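Local coordinates for putative periplasmic protein (Salmonella enterica subsp. enterica serovar Typhimurium, PDB 4J32) that binds and inhibits the peptidoglycan hydrolase effector Tae4 as its periplasmic immunity protein, at the interface of chains A and B and the interface of chains C and A. Sequence-based numbering; all coordinates share one arbitrary frame. Chains: chain A/B, Putative periplasmic protein; chain C, Putative cytoplasmic protein.

The two contacts use different surfaces of the immunity protein, about 29 Å apart between centres, and share no residue. Contact 1 joins two copies of Tai4: helices 10-26 and 30-46 of chain A, with A:Tyr8 just ahead of the first, receive helix 78-86 of chain B and B:His87 just after it. Contact 2 uses the loop between helices 51-65 and 78-86 of chain A, which reaches the active-site region of the effector, chain C, beside C:His139. By the two-fold symmetry, helix 78-86 of chain A makes the twin of contact 1, so this probably inhibitory loop runs directly into a helix that pairs Tai4 chains.

Contact 1: the interface of chains A and B. Residues chain A 8, 16, 19, 43; chain B 83-84, 87.
A:Tyr8 points the CE1 edge of its phenol ring at the face of the B:His87 imidazole, CE1 standing over the ring centre with the planes 64° apart. One face of the phenol carries A:Asn16 ND2 from its own chain, while the carboxylate oxygen of B:Asp84 lies at its rim. The A:Tyr43 ring is covered on one face by A:Asn16 CB, so the asparagine fills the corner between two tyrosines, ND2 over one ring and CB over the other. The imidazole is fixed in rotation from both nitrogens. B:His87 ND1 donates to B:Ile83 O at 2.7 Å, nearly in the ring plane, and NE2 meets water 2, which continues to the amide oxygen A:Asn16 OD1. A:Tyr8 OH donates to B:Asp84 OD1 at 2.7 Å on the anti side of the carboxylate, 23° out of its plane. The same oxygen binds water 1, which passes on to A:Tyr43 OH, and so serves A:Tyr8 directly and A:Tyr43 through water. Between these polar groups B:Ile83 inserts its branches. With CG2 anti to the backbone N, that methyl reaches the A:Asn16 amide carbon CG at 3.5 Å, whereas CD1 touches A:Tyr43 CE2 at 3.9 Å and CG1 lies 4.0 Å from A:Leu19 CD2. The patch recurs with the chains exchanged and may help hold two Tai4 molecules together, although the structure alone does not show that this pairing forms in the periplasm.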
ATOM      1  N   TYR A   8      14.631   4.192  10.289  1.00 22.54           N
ATOM      2  CA  TYR A   8      14.977   3.292   9.188  1.00 21.48           C
ATOM      3  C   TYR A   8      16.426   3.460   8.725  1.00 21.84           C
ATOM      4  O   TYR A   8      16.949   4.582   8.658  1.00 22.77           O
ATOM      5  CB  TYR A   8      14.017   3.492   8.004  1.00 19.85           C
ATOM      6  CG  TYR A   8      12.595   3.081   8.350  1.00 18.80           C
ATOM      7  CD1 TYR A   8      12.280   1.739   8.583  1.00 20.74           C
ATOM      8  CD2 TYR A   8      11.571   4.038   8.411  1.00 18.29           C
ATOM      9  CE1 TYR A   8      10.969   1.344   8.920  1.00 21.02           C
ATOM     10  CE2 TYR A   8      10.245   3.658   8.747  1.00 18.67           C
ATOM     11  CZ  TYR A   8       9.967   2.315   8.989  1.00 21.05           C
ATOM     12  OH  TYR A   8       8.680   1.940   9.316  1.00 19.68           O
ATOM     13  N   ASN A  16      11.188   1.229   1.529  1.00 16.81           N
ATOM     14  CA  ASN A  16       9.942   1.925   1.914  1.00 16.41           C
ATOM     15  C   ASN A  16       9.486   2.860   0.822  1.00 16.49           C
ATOM     16  O   ASN A  16       8.281   2.940   0.523  1.00 16.64           O
ATOM     17  CB  ASN A  16      10.100   2.698   3.232  1.00 16.72           C
ATOM     18  CG  ASN A  16      10.280   1.799   4.450  1.00 17.12           C
ATOM     19  OD1 ASN A  16      10.130   0.580   4.394  1.00 17.89           O
ATOM     20  ND2 ASN A  16      10.621   2.419   5.576  1.00 18.43           N
ATOM     21  N   LEU A  19       7.969   0.802  -2.121  1.00 16.44           N
ATOM     22  CA  LEU A  19       6.597   0.387  -1.867  1.00 17.12           C
ATOM     23  C   LEU A  19       5.596   1.553  -2.011  1.00 16.85           C
ATOM     24  O   LEU A  19       4.591   1.431  -2.741  1.00 16.57           O
ATOM     25  CB  LEU A  19       6.486  -0.264  -0.486  1.00 17.13           C
ATOM     26  CG  LEU A  19       5.071  -0.643  -0.024  1.00 18.72           C
ATOM     27  CD1 LEU A  19       4.355  -1.573  -1.069  1.00 20.37           C
ATOM     28  CD2 LEU A  19       5.188  -1.318   1.353  1.00 19.09           C
ATOM     29  N   TYR A  43      10.489   9.317   2.844  1.00 16.44           N
ATOM     30  CA  TYR A  43      11.651   8.401   2.780  1.00 16.82           C
ATOM     31  C   TYR A  43      12.792   8.972   1.931  1.00 17.00           C
ATOM     32  O   TYR A  43      13.969   8.750   2.254  1.00 18.06           O
ATOM     33  CB  TYR A  43      11.235   7.009   2.290  1.00 15.73           C
ATOM     34  CG  TYR A  43      10.174   6.437   3.196  1.00 17.16           C
ATOM     35  CD1 TYR A  43      10.403   6.346   4.575  1.00 16.99           C
ATOM     36  CD2 TYR A  43       8.928   6.043   2.687  1.00 18.44           C
ATOM     37  CE1 TYR A  43       9.425   5.857   5.458  1.00 18.92           C
ATOM     38  CE2 TYR A  43       7.935   5.534   3.555  1.00 16.66           C
ATOM     39  CZ  TYR A  43       8.198   5.443   4.925  1.00 17.55           C
ATOM     40  OH  TYR A  43       7.250   4.987   5.791  1.00 18.70           O
TER
ATOM     41  N   ILE B  83       3.262   1.195   6.463  1.00 16.80           N
ATOM     42  CA  ILE B  83       4.685   0.866   6.303  1.00 17.15           C
ATOM     43  C   ILE B  83       5.334   0.720   7.699  1.00 17.69           C
ATOM     44  O   ILE B  83       6.096  -0.218   7.944  1.00 17.36           O
ATOM     45  CB  ILE B  83       5.422   1.892   5.387  1.00 17.30           C
ATOM     46  CG1 ILE B  83       4.945   1.690   3.925  1.00 18.55           C
ATOM     47  CG2 ILE B  83       6.962   1.702   5.477  1.00 18.84           C
ATOM     48  CD1 ILE B  83       5.352   2.733   2.954  1.00 22.14           C
ATOM     49  N   ASP B  84       4.990   1.615   8.617  1.00 17.33           N
ATOM     50  CA  ASP B  84       5.497   1.477   9.985  1.00 17.92           C
ATOM     51  C   ASP B  84       4.964   0.167  10.592  1.00 17.83           C
ATOM     52  O   ASP B  84       5.690  -0.555  11.305  1.00 19.45           O
ATOM     53  CB  ASP B  84       5.081   2.679  10.846  1.00 18.10           C
ATOM     54  CG  ASP B  84       5.894   3.946  10.532  1.00 18.74           C
ATOM     55  OD1 ASP B  84       6.917   3.864   9.791  1.00 19.05           O
ATOM     56  OD2 ASP B  84       5.537   5.018  11.085  1.00 19.78           O
ATOM     57  N   HIS B  87       6.763  -3.176   9.984  1.00 17.83           N
ATOM     58  CA  HIS B  87       8.036  -3.305  10.721  1.00 19.54           C
ATOM     59  C   HIS B  87       7.848  -3.589  12.216  1.00 20.31           C
ATOM     60  O   HIS B  87       8.829  -3.706  12.977  1.00 21.14           O
ATOM     61  CB  HIS B  87       8.883  -2.043  10.536  1.00 19.28           C
ATOM     62  CG  HIS B  87       9.348  -1.846   9.121  1.00 19.59           C
ATOM     63  ND1 HIS B  87       8.575  -1.220   8.171  1.00 21.14           N
ATOM     64  CD2 HIS B  87      10.503  -2.191   8.502  1.00 23.19           C
ATOM     65  CE1 HIS B  87       9.227  -1.199   7.019  1.00 22.88           C
ATOM     66  NE2 HIS B  87      10.401  -1.780   7.193  1.00 22.69           N
TER
HETATM   67  O   HOH W   1       7.799   5.976   8.314  1.00 17.93           O
HETATM   68  O   HOH W   2      12.079  -1.496   4.944  1.00 26.39           O

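Contact 2: the interface of chains C and A. Residues chain C 55, 133, 135-136, 139; chain A 71-73.
A:Ser72, at the tip of the inhibitor loop, presses against the indole of C:Trp133, and this side of the contact is closely packed. Its CB sits over the six-membered ring, 3.6 Å from CZ3, while the carbonyl carbon of A:Gly71 covers the five-membered ring on the same face. The C:Asn135 amide grips the serine with both ends: OD1 accepts from A:Ser72 N at 2.9 Å, the donor tilted 28° from the carbonyl plane, and ND2 donates almost in its amide plane to A:Ser72 OG at 3.0 Å. A chi1 of 61°, which places OG between the backbone N and the carbonyl carbon, turns the hydroxyl to this amide, while the loop backbone sets CB over the indole. A:Ile73 adds an apolar touch, its CG2 methyl 3.6 Å from C:Asn55 CA. The side towards C:Asn55 and C:His139 is looser and bridged by water. Water 3 joins A:Ser72 OG to C:His139 ND1 and to the C:Asn55 amide nitrogen, and water 4 joins C:Asn55 OD1 to the serine carbonyl. C:His139, at the start of strand 138-143, is the catalytic histidine of the NlpC/P60 papain-like fold, so the loop appears to occupy the active-site cleft. The imidazole does not touch the serine hydroxyl directly: C:His139 ND1 is 2.9 Å from the oxygen of water 3.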
ATOM      1  N   ASN C  55     -13.847 -14.196  -1.257  1.00 18.82           N
ATOM      2  CA  ASN C  55     -14.164 -15.244  -2.250  1.00 18.66           C
ATOM      3  C   ASN C  55     -15.275 -16.145  -1.701  1.00 18.67           C
ATOM      4  O   ASN C  55     -15.033 -16.968  -0.817  1.00 18.52           O
ATOM      5  CB  ASN C  55     -12.937 -16.086  -2.621  1.00 18.88           C
ATOM      6  CG  ASN C  55     -13.231 -17.058  -3.780  1.00 20.09           C
ATOM      7  OD1 ASN C  55     -14.381 -17.158  -4.239  1.00 21.40           O
ATOM      8  ND2 ASN C  55     -12.201 -17.748  -4.265  1.00 20.44           N
ATOM      9  N   TRP C 133      -5.128 -17.272 -12.376  1.00 25.14           N
ATOM     10  CA  TRP C 133      -5.774 -16.501 -11.307  1.00 24.16           C
ATOM     11  C   TRP C 133      -4.815 -16.227 -10.168  1.00 24.67           C
ATOM     12  O   TRP C 133      -4.025 -17.081  -9.788  1.00 25.35           O
ATOM     13  CB  TRP C 133      -6.994 -17.208 -10.726  1.00 23.42           C
ATOM     14  CG  TRP C 133      -8.227 -17.143 -11.571  1.00 24.27           C
ATOM     15  CD1 TRP C 133      -8.523 -16.245 -12.567  1.00 26.17           C
ATOM     16  CD2 TRP C 133      -9.352 -18.016 -11.459  1.00 23.58           C
ATOM     17  NE1 TRP C 133      -9.786 -16.515 -13.073  1.00 24.55           N
ATOM     18  CE2 TRP C 133     -10.305 -17.600 -12.416  1.00 25.21           C
ATOM     19  CE3 TRP C 133      -9.647 -19.111 -10.635  1.00 22.14           C
ATOM     20  CZ2 TRP C 133     -11.542 -18.257 -12.582  1.00 24.63           C
ATOM     21  CZ3 TRP C 133     -10.871 -19.769 -10.804  1.00 23.40           C
ATOM     22  CH2 TRP C 133     -11.806 -19.328 -11.771  1.00 23.74           C
ATOM     23  N   ASN C 135      -5.624 -15.316  -7.025  1.00 20.47           N
ATOM     24  CA  ASN C 135      -6.189 -15.504  -5.683  1.00 20.19           C
ATOM     25  C   ASN C 135      -6.534 -16.962  -5.363  1.00 20.03           C
ATOM     26  O   ASN C 135      -7.027 -17.247  -4.269  1.00 20.13           O
ATOM     27  CB  ASN C 135      -7.452 -14.635  -5.520  1.00 19.37           C
ATOM     28  CG  ASN C 135      -8.611 -15.158  -6.380  1.00 20.28           C
ATOM     29  OD1 ASN C 135      -8.431 -15.415  -7.581  1.00 21.29           O
ATOM     30  ND2 ASN C 135      -9.768 -15.361  -5.766  1.00 19.18           N
ATOM     31  N   ALA C 136      -6.306 -17.868  -6.317  1.00 21.21           N
ATOM     32  CA  ALA C 136      -6.768 -19.254  -6.181  1.00 20.04           C
ATOM     33  C   ALA C 136      -6.180 -20.138  -7.271  1.00 21.47           C
ATOM     34  O   ALA C 136      -5.751 -19.648  -8.313  1.00 21.82           O
ATOM     35  CB  ALA C 136      -8.309 -19.331  -6.211  1.00 19.93           C
ATOM     36  N   HIS C 139     -11.558 -23.461  -8.948  1.00 19.37           N
ATOM     37  CA  HIS C 139     -12.922 -23.045  -8.619  1.00 19.14           C
ATOM     38  C   HIS C 139     -13.732 -24.320  -8.397  1.00 18.67           C
ATOM     39  O   HIS C 139     -13.401 -25.373  -8.966  1.00 19.35           O
ATOM     40  CB  HIS C 139     -13.530 -22.235  -9.775  1.00 19.88           C
ATOM     41  CG  HIS C 139     -14.703 -21.398  -9.364  1.00 22.17           C
ATOM     42  ND1 HIS C 139     -14.584 -20.297  -8.543  1.00 23.99           N
ATOM     43  CD2 HIS C 139     -16.022 -21.511  -9.656  1.00 20.91           C
ATOM     44  CE1 HIS C 139     -15.778 -19.762  -8.350  1.00 23.37           C
ATOM     45  NE2 HIS C 139     -16.670 -20.487  -9.010  1.00 23.21           N
TER
ATOM     46  N   GLY A  71      -8.422 -12.684 -11.240  1.00 23.83           N
ATOM     47  CA  GLY A  71      -8.765 -13.665 -10.230  1.00 22.27           C
ATOM     48  C   GLY A  71     -10.198 -14.114 -10.355  1.00 23.30           C
ATOM     49  O   GLY A  71     -10.919 -13.686 -11.262  1.00 24.42           O
ATOM     50  N   SER A  72     -10.619 -14.993  -9.453  1.00 22.36           N
ATOM     51  CA  SER A  72     -11.999 -15.519  -9.468  1.00 23.08           C
ATOM     52  C   SER A  72     -12.968 -14.606  -8.717  1.00 23.11           C
ATOM     53  O   SER A  72     -14.153 -14.934  -8.547  1.00 24.47           O
ATOM     54  CB  SER A  72     -12.042 -16.921  -8.871  1.00 23.37           C
ATOM     55  OG  SER A  72     -11.613 -16.884  -7.523  1.00 22.95           O
ATOM     56  N   ILE A  73     -12.443 -13.490  -8.232  1.00 22.84           N
ATOM     57  CA  ILE A  73     -13.240 -12.415  -7.650  1.00 23.76           C
ATOM     58  C   ILE A  73     -12.950 -11.121  -8.432  1.00 24.62           C
ATOM     59  O   ILE A  73     -11.889 -10.991  -9.056  1.00 24.08           O
ATOM     60  CB  ILE A  73     -12.958 -12.234  -6.131  1.00 23.06           C
ATOM     61  CG1 ILE A  73     -11.479 -11.935  -5.874  1.00 22.47           C
ATOM     62  CG2 ILE A  73     -13.414 -13.483  -5.349  1.00 22.47           C
ATOM     63  CD1 ILE A  73     -11.198 -11.441  -4.425  1.00 21.94           C
TER
HETATM   64  O   HOH W   3     -12.291 -19.540  -6.962  1.00 18.24           O
HETATM   65  O   HOH W   4     -15.338 -16.729  -6.791  1.00 22.97           O